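Local atomic coordinates of 378aa long hypothetical citrate synthase (Sulfolobus tokodaii, PDB entry 1VGM), a protein that belongs to the citrate synthase family, a largely helical enzyme fold, and assembles as a dimer. Residues G68-V76 with I146-S156; A93-L104 with I124-I135. All coordinates share one frame; numbering follows the deposited sequence.

Contact 1 of 2, residues G68-V76 with I146-S156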
loop_
_atom_site.group_PDB
_atom_site.type_symbol
_atom_site.label_atom_id
_atom_site.label_comp_id
_atom_site.label_asym_id
_atom_site.label_seq_id
_atom_site.Cartn_x
_atom_site.Cartn_y
_atom_site.Cartn_z
ATOM N N GLY A 68 -22.639 -1.589 19.578
ATOM C CA GLY A 68 -23.110 -0.229 19.389
ATOM C C GLY A 68 -22.285 0.592 18.405
ATOM O O GLY A 68 -22.833 1.331 17.588
ATOM N N ILE A 69 -20.965 0.475 18.476
ATOM C CA ILE A 69 -20.121 1.165 17.514
ATOM C C ILE A 69 -20.335 0.601 16.112
ATOM O O ILE A 69 -20.508 1.349 15.151
ATOM C CB ILE A 69 -18.633 1.036 17.889
ATOM C CG1 ILE A 69 -18.371 1.774 19.210
ATOM C CG2 ILE A 69 -17.762 1.603 16.769
ATOM C CD1 ILE A 69 -17.044 1.398 19.884
ATOM N N ILE A 70 -20.324 -0.720 16.004
ATOM C CA ILE A 70 -20.551 -1.372 14.724
ATOM C C ILE A 70 -21.827 -0.849 14.095
ATOM O O ILE A 70 -21.824 -0.391 12.949
ATOM C CB ILE A 70 -20.654 -2.913 14.885
ATOM C CG1 ILE A 70 -19.267 -3.494 15.188
ATOM C CG2 ILE A 70 -21.214 -3.539 13.617
ATOM C CD1 ILE A 70 -19.285 -4.917 15.699
ATOM N N ASN A 71 -22.919 -0.922 14.851
ATOM C CA ASN A 71 -24.252 -0.738 14.285
ATOM C C ASN A 71 -24.498 0.708 13.873
ATOM O O ASN A 71 -25.398 0.986 13.079
ATOM C CB ASN A 71 -25.320 -1.173 15.293
ATOM C CG ASN A 71 -25.523 -2.672 15.311
ATOM O OD1 ASN A 71 -25.496 -3.324 14.262
ATOM N ND2 ASN A 71 -25.726 -3.231 16.502
ATOM N N GLU A 72 -23.700 1.626 14.413
ATOM C CA GLU A 72 -23.830 3.030 14.049
ATOM C C GLU A 72 -22.813 3.463 12.991
ATOM O O GLU A 72 -22.723 4.644 12.673
ATOM C CB GLU A 72 -23.696 3.923 15.294
ATOM C CG GLU A 72 -22.275 4.071 15.818
ATOM C CD GLU A 72 -22.216 4.757 17.180
ATOM O OE1 GLU A 72 -21.123 4.810 17.783
ATOM O OE2 GLU A 72 -23.262 5.245 17.649
ATOM N N SER A 73 -22.052 2.518 12.443
ATOM C CA SER A 73 -20.911 2.885 11.610
ATOM C C SER A 73 -20.899 2.295 10.194
ATOM O O SER A 73 -19.854 2.295 9.540
ATOM C CB SER A 73 -19.612 2.508 12.318
ATOM O OG SER A 73 -19.505 3.154 13.570
ATOM N N PHE A 74 -22.041 1.805 9.714
ATOM C CA PHE A 74 -22.096 1.130 8.410
ATOM C C PHE A 74 -22.113 2.096 7.224
ATOM O O PHE A 74 -21.728 1.735 6.109
ATOM C CB PHE A 74 -23.327 0.216 8.332
ATOM C CG PHE A 74 -23.159 -1.090 9.060
ATOM C CD1 PHE A 74 -24.115 -1.508 9.985
ATOM C CD2 PHE A 74 -22.059 -1.915 8.811
ATOM C CE1 PHE A 74 -23.975 -2.723 10.667
ATOM C CE2 PHE A 74 -21.906 -3.129 9.486
ATOM C CZ PHE A 74 -22.870 -3.539 10.411
ATOM N N GLU A 75 -22.567 3.321 7.465
ATOM C CA GLU A 75 -22.608 4.348 6.426
ATOM C C GLU A 75 -21.219 4.580 5.835
ATOM O O GLU A 75 -20.223 4.556 6.556
ATOM C CB GLU A 75 -23.127 5.662 7.015
ATOM C CG GLU A 75 -22.638 5.917 8.442
ATOM C CD GLU A 75 -22.439 7.393 8.753
ATOM O OE1 GLU A 75 -23.394 8.178 8.545
ATOM O OE2 GLU A 75 -21.331 7.763 9.207
ATOM N N VAL A 76 -21.158 4.823 4.531
ATOM C CA VAL A 76 -19.935 5.319 3.902
ATOM C C VAL A 76 -20.228 6.568 3.071
ATOM O O VAL A 76 -21.375 6.822 2.700
ATOM C CB VAL A 76 -19.315 4.260 2.959
ATOM C CG1 VAL A 76 -18.814 3.068 3.761
ATOM C CG2 VAL A 76 -20.352 3.823 1.932
ATOM N N ILE A 146 -26.859 -0.527 1.983
ATOM C CA ILE A 146 -26.055 -0.350 3.187
ATOM C C ILE A 146 -26.495 -1.327 4.273
ATOM O O ILE A 146 -27.686 -1.516 4.506
ATOM C CB ILE A 146 -26.168 1.093 3.724
ATOM C CG1 ILE A 146 -25.904 2.097 2.594
ATOM C CG2 ILE A 146 -25.169 1.309 4.858
ATOM C CD1 ILE A 146 -24.525 1.965 1.947
ATOM N N PRO A 147 -25.530 -1.981 4.942
ATOM C CA PRO A 147 -25.881 -2.875 6.050
ATOM C C PRO A 147 -26.655 -2.162 7.166
ATOM O O PRO A 147 -26.442 -0.977 7.438
ATOM C CB PRO A 147 -24.527 -3.392 6.532
ATOM C CG PRO A 147 -23.641 -3.289 5.334
ATOM C CD PRO A 147 -24.089 -2.030 4.637
ATOM N N GLU A 148 -27.541 -2.903 7.819
ATOM C CA GLU A 148 -28.365 -2.348 8.877
ATOM C C GLU A 148 -28.077 -3.017 10.207
ATOM O O GLU A 148 -27.608 -4.154 10.256
ATOM C CB GLU A 148 -29.833 -2.518 8.535
ATOM C CG GLU A 148 -30.257 -1.714 7.335
ATOM C CD GLU A 148 -31.593 -1.051 7.546
ATOM O OE1 GLU A 148 -32.628 -1.708 7.299
ATOM O OE2 GLU A 148 -31.601 0.126 7.968
ATOM N N PRO A 149 -28.353 -2.309 11.314
ATOM C CA PRO A 149 -28.230 -2.922 12.635
ATOM C C PRO A 149 -28.998 -4.234 12.668
ATOM O O PRO A 149 -30.055 -4.359 12.049
ATOM C CB PRO A 149 -28.835 -1.881 13.571
ATOM C CG PRO A 149 -28.636 -0.583 12.843
ATOM C CD PRO A 149 -28.844 -0.922 11.392
ATOM N N SER A 150 -28.454 -5.213 13.380
ATOM C CA SER A 150 -29.132 -6.489 13.575
ATOM C C SER A 150 -28.471 -7.169 14.756
ATOM O O SER A 150 -27.599 -6.585 15.396
ATOM C CB SER A 150 -29.001 -7.360 12.322
ATOM O OG SER A 150 -27.714 -7.949 12.230
ATOM N N GLU A 151 -28.880 -8.394 15.052
ATOM C CA GLU A 151 -28.354 -9.087 16.222
ATOM C C GLU A 151 -26.877 -9.428 16.104
ATOM O O GLU A 151 -26.241 -9.736 17.104
ATOM C CB GLU A 151 -29.148 -10.367 16.476
ATOM C CG GLU A 151 -30.604 -10.102 16.833
ATOM C CD GLU A 151 -31.393 -11.376 17.064
ATOM O OE1 GLU A 151 -32.641 -11.314 17.068
ATOM O OE2 GLU A 151 -30.765 -12.439 17.242
ATOM N N SER A 152 -26.322 -9.388 14.896
ATOM C CA SER A 152 -24.892 -9.644 14.755
ATOM C C SER A 152 -24.264 -9.056 13.496
ATOM O O SER A 152 -24.954 -8.730 12.530
ATOM C CB SER A 152 -24.612 -11.153 14.819
ATOM O OG SER A 152 -24.858 -11.783 13.577
ATOM N N TYR A 153 -22.943 -8.915 13.527
ATOM C CA TYR A 153 -22.198 -8.371 12.405
ATOM C C TYR A 153 -22.354 -9.285 11.194
ATOM O O TYR A 153 -22.654 -8.826 10.086
ATOM C CB TYR A 153 -20.719 -8.233 12.793
ATOM C CG TYR A 153 -19.804 -7.712 11.698
ATOM C CD1 TYR A 153 -19.111 -8.591 10.861
ATOM C CD2 TYR A 153 -19.590 -6.342 11.534
ATOM C CE1 TYR A 153 -18.220 -8.121 9.898
ATOM C CE2 TYR A 153 -18.706 -5.860 10.574
ATOM C CZ TYR A 153 -18.022 -6.751 9.764
ATOM O OH TYR A 153 -17.116 -6.279 8.846
ATOM N N ALA A 154 -22.165 -10.585 11.409
ATOM C CA ALA A 154 -22.288 -11.555 10.317
ATOM C C ALA A 154 -23.674 -11.490 9.670
ATOM O O ALA A 154 -23.807 -11.613 8.454
ATOM C CB ALA A 154 -22.018 -12.968 10.835
ATOM N N GLU A 155 -24.711 -11.302 10.477
ATOM C CA GLU A 155 -26.053 -11.235 9.924
ATOM C C GLU A 155 -26.196 -9.967 9.103
ATOM O O GLU A 155 -26.655 -10.007 7.963
ATOM C CB GLU A 155 -27.118 -11.256 11.026
ATOM C CG GLU A 155 -28.526 -11.133 10.466
ATOM C CD GLU A 155 -29.608 -11.302 11.510
ATOM O OE1 GLU A 155 -29.282 -11.642 12.665
ATOM O OE2 GLU A 155 -30.789 -11.090 11.169
ATOM N N SER A 156 -25.795 -8.841 9.679
ATOM C CA SER A 156 -25.887 -7.570 8.974
ATOM C C SER A 156 -25.157 -7.594 7.635
ATOM O O SER A 156 -25.652 -7.043 6.646
ATOM C CB SER A 156 -25.335 -6.440 9.843
ATOM O OG SER A 156 -26.212 -6.186 10.927
HETATM O O HOH W 1 -24.182 -5.810 13.409
HETATM O O HOH W 2 -25.592 -6.451 17.093
#
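Asn71 and Pro149 bring the two backbones closest, with CA atoms 4.8 Å apart, and Phe74 faces Pro147 further along. The first segment is the end of helix 60-71 and the turn after it. The second is an extended loop that leads into helix 153-162. Phe74 carries most of the contact. Its CG stands anti to the carbonyl carbon (chi1 -78°), which sends the ring toward the loop. Pro147 CB lies over one face of the ring, 3.7 Å from its centroid and 14° off the normal, a CH-pi contact. Ile70 O sits over the opposite face, so the ring is held between a proline and a carbonyl of its own segment. Tyr153 meets the ring at its edge through CE2. Ser156 CB approaches Phe74 CZ to 3.8 Å from an oblique direction. Ile146 CG2 packs against the backbone of Phe74. Tyr153 in turn receives Ile70 CG2 at its own ring edge, the two side chains crossing at about a right angle. Its OH bonds to Ile125 O of helix 117-139. Asn71 lays its amide against Pro149, with OD1 3.2 Å from Pro149 CA. The polar links across the contact run through water. Water 1 donates to Asn71 OD1 (2.9 Å) and to Ser156 OG. Water 2 accepts from Asn71 ND2 and donates to Ser150 O (2.6 Å). Behind them, Ser150 OG donates to Ser156 OG, which donates to Glu148 O at 2.6 Å. Ser152 caps helix 153-162 through its OG, which accepts from Glu155 N. Direct contact is thus nearly all van der Waals and CH-pi, at Phe74 and at Asn71 on Pro149. Two waters complete the polar bonding of the Asn71 amide, and Ser150 and Ser156 tie the loop to the first helical turn.

Contact 2 of 2, residues A93-L104 with I124-I135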
loop_
_atom_site.group_PDB
_atom_site.type_symbol
_atom_site.label_atom_id
_atom_site.label_comp_id
_atom_site.label_asym_id
_atom_site.label_seq_id
_atom_site.Cartn_x
_atom_site.Cartn_y
_atom_site.Cartn_z
ATOM N N ALA A 93 -12.222 -7.631 -7.413
ATOM C CA ALA A 93 -12.874 -7.124 -6.207
ATOM C C ALA A 93 -11.897 -6.407 -5.270
ATOM O O ALA A 93 -12.239 -5.399 -4.660
ATOM C CB ALA A 93 -13.557 -8.261 -5.466
ATOM N N ILE A 94 -10.682 -6.923 -5.152
ATOM C CA ILE A 94 -9.672 -6.261 -4.336
ATOM C C ILE A 94 -9.183 -4.943 -4.938
ATOM O O ILE A 94 -8.868 -4.006 -4.205
ATOM C CB ILE A 94 -8.459 -7.166 -4.118
ATOM C CG1 ILE A 94 -8.905 -8.469 -3.450
ATOM C CG2 ILE A 94 -7.435 -6.452 -3.249
ATOM C CD1 ILE A 94 -9.487 -8.279 -2.044
ATOM N N GLY A 95 -9.116 -4.873 -6.266
ATOM C CA GLY A 95 -9.032 -3.583 -6.937
ATOM C C GLY A 95 -10.107 -2.610 -6.479
ATOM O O GLY A 95 -9.834 -1.454 -6.137
ATOM N N MET A 96 -11.347 -3.077 -6.466
ATOM C CA MET A 96 -12.442 -2.211 -6.077
ATOM C C MET A 96 -12.351 -1.843 -4.597
ATOM O O MET A 96 -12.640 -0.711 -4.203
ATOM C CB MET A 96 -13.770 -2.891 -6.409
ATOM C CG MET A 96 -14.026 -2.982 -7.923
ATOM S SD MET A 96 -15.406 -4.036 -8.377
ATOM C CE MET A 96 -16.779 -3.086 -7.720
ATOM N N MET A 97 -11.919 -2.792 -3.781
ATOM C CA MET A 97 -11.827 -2.554 -2.350
ATOM C C MET A 97 -10.719 -1.563 -2.016
ATOM O O MET A 97 -10.916 -0.667 -1.194
ATOM C CB MET A 97 -11.591 -3.869 -1.605
ATOM C CG MET A 97 -11.829 -3.763 -0.109
ATOM S SD MET A 97 -11.718 -5.350 0.734
ATOM C CE MET A 97 -12.838 -6.325 -0.226
ATOM N N GLU A 98 -9.556 -1.717 -2.645
ATOM C CA GLU A 98 -8.444 -0.811 -2.369
ATOM C C GLU A 98 -8.802 0.606 -2.791
ATOM O O GLU A 98 -8.412 1.574 -2.136
ATOM C CB GLU A 98 -7.160 -1.281 -3.075
ATOM C CG GLU A 98 -7.092 -1.043 -4.573
ATOM C CD GLU A 98 -5.774 -1.525 -5.177
ATOM O OE1 GLU A 98 -5.717 -1.704 -6.408
ATOM O OE2 GLU A 98 -4.795 -1.724 -4.428
ATOM N N THR A 99 -9.576 0.720 -3.865
ATOM C CA THR A 99 -10.082 2.015 -4.309
ATOM C C THR A 99 -11.040 2.620 -3.290
ATOM O O THR A 99 -10.910 3.786 -2.937
ATOM C CB THR A 99 -10.831 1.909 -5.656
ATOM O OG1 THR A 99 -9.968 1.336 -6.646
ATOM C CG2 THR A 99 -11.273 3.295 -6.117
ATOM N N ALA A 100 -12.002 1.824 -2.828
ATOM C CA ALA A 100 -12.956 2.287 -1.823
ATOM C C ALA A 100 -12.239 2.805 -0.583
ATOM O O ALA A 100 -12.599 3.852 -0.044
ATOM C CB ALA A 100 -13.919 1.158 -1.441
ATOM N N PHE A 101 -11.220 2.081 -0.129
ATOM C CA PHE A 101 -10.513 2.483 1.084
ATOM C C PHE A 101 -9.669 3.736 0.877
ATOM O O PHE A 101 -9.356 4.432 1.838
ATOM C CB PHE A 101 -9.633 1.338 1.596
ATOM C CG PHE A 101 -10.340 0.436 2.570
ATOM C CD1 PHE A 101 -10.168 0.599 3.942
ATOM C CD2 PHE A 101 -11.215 -0.547 2.114
ATOM C CE1 PHE A 101 -10.864 -0.192 4.848
ATOM C CE2 PHE A 101 -11.925 -1.353 3.014
ATOM C CZ PHE A 101 -11.749 -1.175 4.383
ATOM N N GLY A 102 -9.311 4.009 -0.379
ATOM C CA GLY A 102 -8.638 5.246 -0.721
ATOM C C GLY A 102 -9.576 6.421 -0.573
ATOM O O GLY A 102 -9.195 7.477 -0.053
ATOM N N ILE A 103 -10.821 6.231 -1.000
ATOM C CA ILE A 103 -11.850 7.241 -0.794
ATOM C C ILE A 103 -12.171 7.497 0.684
ATOM O O ILE A 103 -12.334 8.650 1.087
ATOM C CB ILE A 103 -13.141 6.862 -1.552
ATOM C CG1 ILE A 103 -12.886 6.964 -3.059
ATOM C CG2 ILE A 103 -14.290 7.780 -1.138
ATOM C CD1 ILE A 103 -13.974 6.365 -3.917
ATOM N N LEU A 104 -12.246 6.440 1.494
ATOM C CA LEU A 104 -12.476 6.609 2.928
ATOM C C LEU A 104 -11.324 7.375 3.587
ATOM O O LEU A 104 -11.551 8.285 4.387
ATOM C CB LEU A 104 -12.653 5.243 3.619
ATOM C CG LEU A 104 -13.858 4.376 3.216
ATOM C CD1 LEU A 104 -13.867 3.088 4.018
ATOM C CD2 LEU A 104 -15.150 5.133 3.444
ATOM N N ILE A 124 -14.033 1.014 11.207
ATOM C CA ILE A 124 -13.475 0.552 9.937
ATOM C C ILE A 124 -13.965 -0.860 9.601
ATOM O O ILE A 124 -14.243 -1.181 8.449
ATOM C CB ILE A 124 -11.923 0.541 9.973
ATOM C CG1 ILE A 124 -11.397 1.967 10.170
ATOM C CG2 ILE A 124 -11.360 -0.077 8.669
ATOM C CD1 ILE A 124 -9.882 2.047 10.235
ATOM N N ILE A 125 -14.071 -1.699 10.622
ATOM C CA ILE A 125 -14.589 -3.048 10.442
ATOM C C ILE A 125 -16.045 -3.008 9.980
ATOM O O ILE A 125 -16.449 -3.768 9.105
ATOM C CB ILE A 125 -14.430 -3.865 11.755
ATOM C CG1 ILE A 125 -12.955 -4.250 11.919
ATOM C CG2 ILE A 125 -15.296 -5.121 11.727
ATOM C CD1 ILE A 125 -12.563 -4.646 13.326
ATOM N N ALA A 126 -16.821 -2.096 10.543
ATOM C CA ALA A 126 -18.185 -1.857 10.075
ATOM C C ALA A 126 -18.222 -1.554 8.577
ATOM O O ALA A 126 -18.990 -2.151 7.827
ATOM C CB ALA A 126 -18.800 -0.703 10.863
ATOM N N LYS A 127 -17.379 -0.628 8.141
ATOM C CA LYS A 127 -17.448 -0.131 6.772
ATOM C C LYS A 127 -16.868 -1.117 5.768
ATOM O O LYS A 127 -17.229 -1.094 4.596
ATOM C CB LYS A 127 -16.718 1.211 6.674
ATOM C CG LYS A 127 -17.372 2.302 7.523
ATOM C CD LYS A 127 -16.601 3.613 7.483
ATOM C CE LYS A 127 -17.072 4.557 8.588
ATOM N NZ LYS A 127 -18.537 4.821 8.505
ATOM N N THR A 128 -15.972 -1.985 6.228
ATOM C CA THR A 128 -15.445 -3.062 5.394
ATOM C C THR A 128 -16.574 -3.995 4.941
ATOM O O THR A 128 -16.601 -4.449 3.802
ATOM C CB THR A 128 -14.379 -3.879 6.171
ATOM O OG1 THR A 128 -13.380 -2.990 6.687
ATOM C CG2 THR A 128 -13.717 -4.895 5.266
ATOM N N ALA A 129 -17.515 -4.270 5.835
ATOM C CA ALA A 129 -18.688 -5.073 5.492
ATOM C C ALA A 129 -19.543 -4.363 4.445
ATOM O O ALA A 129 -20.007 -4.975 3.482
ATOM C CB ALA A 129 -19.526 -5.342 6.752
ATOM N N THR A 130 -19.755 -3.068 4.638
ATOM C CA THR A 130 -20.547 -2.296 3.691
ATOM C C THR A 130 -19.877 -2.347 2.319
ATOM O O THR A 130 -20.518 -2.629 1.307
ATOM C CB THR A 130 -20.677 -0.832 4.161
ATOM O OG1 THR A 130 -21.279 -0.806 5.463
ATOM C CG2 THR A 130 -21.528 -0.016 3.184
ATOM N N ILE A 131 -18.578 -2.085 2.290
ATOM C CA ILE A 131 -17.846 -2.076 1.028
ATOM C C ILE A 131 -17.848 -3.451 0.348
ATOM O O ILE A 131 -18.063 -3.547 -0.853
ATOM C CB ILE A 131 -16.392 -1.594 1.242
ATOM C CG1 ILE A 131 -16.392 -0.074 1.418
ATOM C CG2 ILE A 131 -15.512 -1.987 0.063
ATOM C CD1 ILE A 131 -15.144 0.458 2.102
ATOM N N THR A 132 -17.618 -4.511 1.114
ATOM C CA THR A 132 -17.527 -5.845 0.534
ATOM C C THR A 132 -18.897 -6.285 0.001
ATOM O O THR A 132 -18.991 -6.893 -1.067
ATOM C CB THR A 132 -17.030 -6.876 1.585
ATOM O OG1 THR A 132 -15.735 -6.490 2.069
ATOM C CG2 THR A 132 -16.943 -8.261 0.974
ATOM N N ALA A 133 -19.955 -5.974 0.747
ATOM C CA ALA A 133 -21.312 -6.276 0.314
ATOM C C ALA A 133 -21.632 -5.592 -1.006
ATOM O O ALA A 133 -22.239 -6.192 -1.901
ATOM C CB ALA A 133 -22.312 -5.843 1.377
ATOM N N ASN A 134 -21.221 -4.339 -1.143
ATOM C CA ASN A 134 -21.630 -3.561 -2.304
ATOM C C ASN A 134 -20.740 -3.810 -3.518
ATOM O O ASN A 134 -21.149 -3.586 -4.664
ATOM C CB ASN A 134 -21.643 -2.072 -1.960
ATOM C CG ASN A 134 -22.940 -1.645 -1.316
ATOM O OD1 ASN A 134 -23.949 -1.462 -1.995
ATOM N ND2 ASN A 134 -22.927 -1.494 0.002
ATOM N N ILE A 135 -19.526 -4.285 -3.265
ATOM C CA ILE A 135 -18.688 -4.782 -4.345
ATOM C C ILE A 135 -19.356 -5.966 -5.027
ATOM O O ILE A 135 -19.457 -5.996 -6.251
ATOM C CB ILE A 135 -17.290 -5.222 -3.838
ATOM C CG1 ILE A 135 -16.486 -3.987 -3.426
ATOM C CG2 ILE A 135 -16.561 -6.002 -4.941
ATOM C CD1 ILE A 135 -15.082 -4.292 -2.969
#
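Ile131 puts its side chain as a knob into a hole formed by Met97, Ala100, Phe101 and Leu104. Its CD1 meets Leu104 CD1 tip to tip at 3.5 Å, tighter than usual for two carbons. Its CG2 and CD1 both rest on Ala100 CB. One turn on, Ile135 reaches in with CD1, 3.5 Å from Ala93 O and 3.6 Å from Met97 N, while its CG2 touches Ala93 CB. Met96 runs alongside Ile135 in the reverse sense, CB on CD1 and CE on CG2. Met97 is extended as far as SD and then turns (chi3 -53°), which brings CE to 3.7 Å from Thr132 OG1. The Phe101 ring turns its edge to Ile124 CG2 and to Thr128 OG1, the latter 3.4 Å from CZ. Both threonine hydroxyls are tied back to their own helix: Thr128 OG1 donates to Ile124 O and Thr132 OG1 to Thr128 O. Helix 331-353 adds Leu337 against Thr128 and Leu344 against Ile124. On helix 93-108, Glu98 OE1 bonds to Ser205 OG of the second subunit. The segment axes approach to 10.1 Å in opposing senses, inclined at 139°. Two buried helices thus share one knob-into-hole contact, at Ile131, in keeping with the helical citrate synthase fold.

Contacts 1 and 2 have centres about 15 Å apart. Helix 117-139 supplies one side of contact 2 and also supports contact 1 from outside. Contact 2 is nested in the chain loop that contact 1 closes. Contact 1 packs on that helix through Pro147 on Thr130 and Tyr153 on Ala129. Lys127 NZ bonds to Glu75 O at 2.6 Å and also to Ser73 O, while Thr130 OG1 bonds to Phe74 O. The carbonyls of the turn are therefore held by side chains of the same helix that packs on 93-104. Contact 2 is fully buried, about 13 Å from the chain centre to its own. Contact 1 is partly buried, about 20 Å out.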